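Putative 5-carboxymethyl-2-hydroxymuconate isomerase (Pseudomonas aeruginosa, PDB 3E6Q) probably isomerises 5-carboxymethyl-2-hydroxymuconate, shifting a double bond, and assembles from three protein chains. Local coordinates at residues A[26-31]-A[82-87]. Numbering follows the deposited sequence.
With NA (sodium ion), chain R; FMT (formic acid), chain P.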
# COMPACT_ATOMS: atom_id res chain seq x y z
N VAL A 26 5.98 -5.66 -2.15
CA VAL A 26 5.65 -4.57 -3.09
C VAL A 26 6.87 -3.68 -3.27
O VAL A 26 7.37 -3.10 -2.28
CB VAL A 26 4.43 -3.73 -2.63
CG1 VAL A 26 4.14 -2.59 -3.68
CG2 VAL A 26 3.17 -4.62 -2.36
N ILE A 27 7.36 -3.57 -4.50
CA ILE A 27 8.46 -2.70 -4.87
C ILE A 27 7.89 -1.51 -5.65
O ILE A 27 7.14 -1.71 -6.61
CB ILE A 27 9.54 -3.44 -5.71
CG1 ILE A 27 10.10 -4.67 -4.97
CG2 ILE A 27 10.69 -2.49 -6.15
CD1 ILE A 27 11.04 -5.49 -5.81
N GLU A 28 8.27 -0.31 -5.23
CA GLU A 28 7.86 0.94 -5.84
C GLU A 28 9.13 1.67 -6.29
O GLU A 28 10.07 1.85 -5.52
CB GLU A 28 7.15 1.84 -4.83
CG GLU A 28 5.80 1.43 -4.34
CD GLU A 28 5.42 2.31 -3.16
OE1 GLU A 28 4.72 3.37 -3.35
OE2 GLU A 28 5.82 1.96 -2.00
N ALA A 29 9.13 2.11 -7.54
CA ALA A 29 10.25 2.83 -8.15
C ALA A 29 9.71 4.12 -8.79
O ALA A 29 8.71 4.11 -9.48
CB ALA A 29 10.88 1.98 -9.20
N THR A 30 10.35 5.25 -8.53
CA THR A 30 9.96 6.46 -9.20
C THR A 30 10.19 6.26 -10.75
O THR A 30 11.10 5.55 -11.18
CB THR A 30 10.72 7.68 -8.65
OG1 THR A 30 12.15 7.49 -8.74
CG2 THR A 30 10.26 7.96 -7.18
N ALA A 31 9.36 6.92 -11.55
CA ALA A 31 9.36 6.74 -13.01
C ALA A 31 10.68 7.13 -13.70
O ALA A 31 10.98 6.65 -14.80
CB ALA A 31 8.14 7.50 -13.65
N TYR A 82 13.97 7.45 -6.29
CA TYR A 82 14.02 6.61 -5.15
C TYR A 82 13.34 5.27 -5.45
O TYR A 82 12.59 5.14 -6.42
CB TYR A 82 13.47 7.25 -3.86
CG TYR A 82 12.02 7.57 -3.86
CD1 TYR A 82 11.05 6.60 -3.62
CD2 TYR A 82 11.62 8.92 -4.08
CE1 TYR A 82 9.67 6.94 -3.59
CE2 TYR A 82 10.23 9.25 -4.09
CZ TYR A 82 9.29 8.25 -3.84
OH TYR A 82 7.95 8.56 -3.82
N LEU A 83 13.71 4.28 -4.64
CA LEU A 83 13.28 2.88 -4.77
C LEU A 83 12.97 2.37 -3.35
O LEU A 83 13.78 2.49 -2.42
CB LEU A 83 14.40 2.07 -5.40
CG LEU A 83 14.22 0.58 -5.66
CD1 LEU A 83 13.02 0.27 -6.55
CD2 LEU A 83 15.53 -0.01 -6.27
N HIS A 84 11.78 1.80 -3.20
CA HIS A 84 11.27 1.31 -1.90
C HIS A 84 10.58 -0.03 -2.02
O HIS A 84 9.87 -0.29 -3.00
CB HIS A 84 10.32 2.35 -1.31
CG HIS A 84 9.74 1.93 0.01
ND1 HIS A 84 10.49 1.86 1.17
CD2 HIS A 84 8.48 1.57 0.34
CE1 HIS A 84 9.70 1.47 2.16
NE2 HIS A 84 8.49 1.25 1.68
N ALA A 85 10.77 -0.88 -1.02
CA ALA A 85 10.04 -2.12 -0.93
C ALA A 85 9.39 -2.24 0.44
O ALA A 85 9.91 -1.76 1.45
CB ALA A 85 10.93 -3.30 -1.18
N CYS A 86 8.24 -2.91 0.45
CA CYS A 86 7.53 -3.22 1.69
C CYS A 86 7.28 -4.73 1.64
O CYS A 86 6.54 -5.24 0.77
CB CYS A 86 6.22 -2.44 1.78
SG CYS A 86 5.40 -2.78 3.36
N LEU A 87 7.97 -5.45 2.51
CA LEU A 87 7.78 -6.88 2.69
C LEU A 87 6.82 -7.10 3.84
O LEU A 87 7.07 -6.64 4.98
CB LEU A 87 9.11 -7.59 3.03
CG LEU A 87 9.01 -9.11 3.22
CD1 LEU A 87 8.70 -9.83 1.90
CD2 LEU A 87 10.30 -9.67 3.90
NA NA R . 6.09 -0.59 -1.17
C FMT P . 5.81 1.67 3.14
O1 FMT P . 6.38 0.61 3.23
O2 FMT P . 5.33 2.00 2.03
O HOH W 1 3.56 -0.86 -0.31
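Thr-30 sets its methyl over the ring of Tyr-82, CG2 lying 3.4 Å from the ring centroid and only 12° off the normal, a CH-pi contact between side chains that cross at about a right angle. Placing CG between backbone N and carbonyl carbon (chi1 65°) swings the tyrosine ring back over this methyl. The threonine hydroxyl reaches the backbone instead: OG1 accepts the N-H of Tyr-82 (3.1 Å) and is also hydrogen-bonded to Asn-32 OD1, so the end of the pairing is held by side chain as well as backbone.

From there the strands run antiparallel. Glu-28 and His-84 form a hydrogen-bonded pair, with a nearly straight bond of 2.7 Å from Glu-28 N to His-84 O, and Val-26 with Cys-86 repeats the pattern. The Glu-28 and His-84 side chains lie side by side. Glu-28 OE2 approaches the imidazole edge at CD2 and binds the sodium ion at 2.7 Å, while OE1 makes a salt bridge to Arg-64 of the second subunit. On His-84, NE2 donates to formic acid O1 (2.7 Å) and ND1 bonds to Ser-124, which together fix the ring's rotation. The formic acid probably came from the crystallisation liquor, but it and the ion mark a polar site near the subunit interface.

The other face is apolar: Ile-27 CG2 meets Leu-83 CD1 at 3.6 Å, and Leu-83 CD1 also touches Ala-29 CB at 3.8 Å. Strands 24-30 and 82-90 are the antiparallel central pair of the four-stranded sheet, between 62-73 and 121-130; helix 39-52 links 24-30 to the parallel strand 62-73 in a beta-alpha-beta crossover, and on the Ile-27 face helices 39-52 and 95-112 pack through Leu-42, Leu-43 and Leu-109.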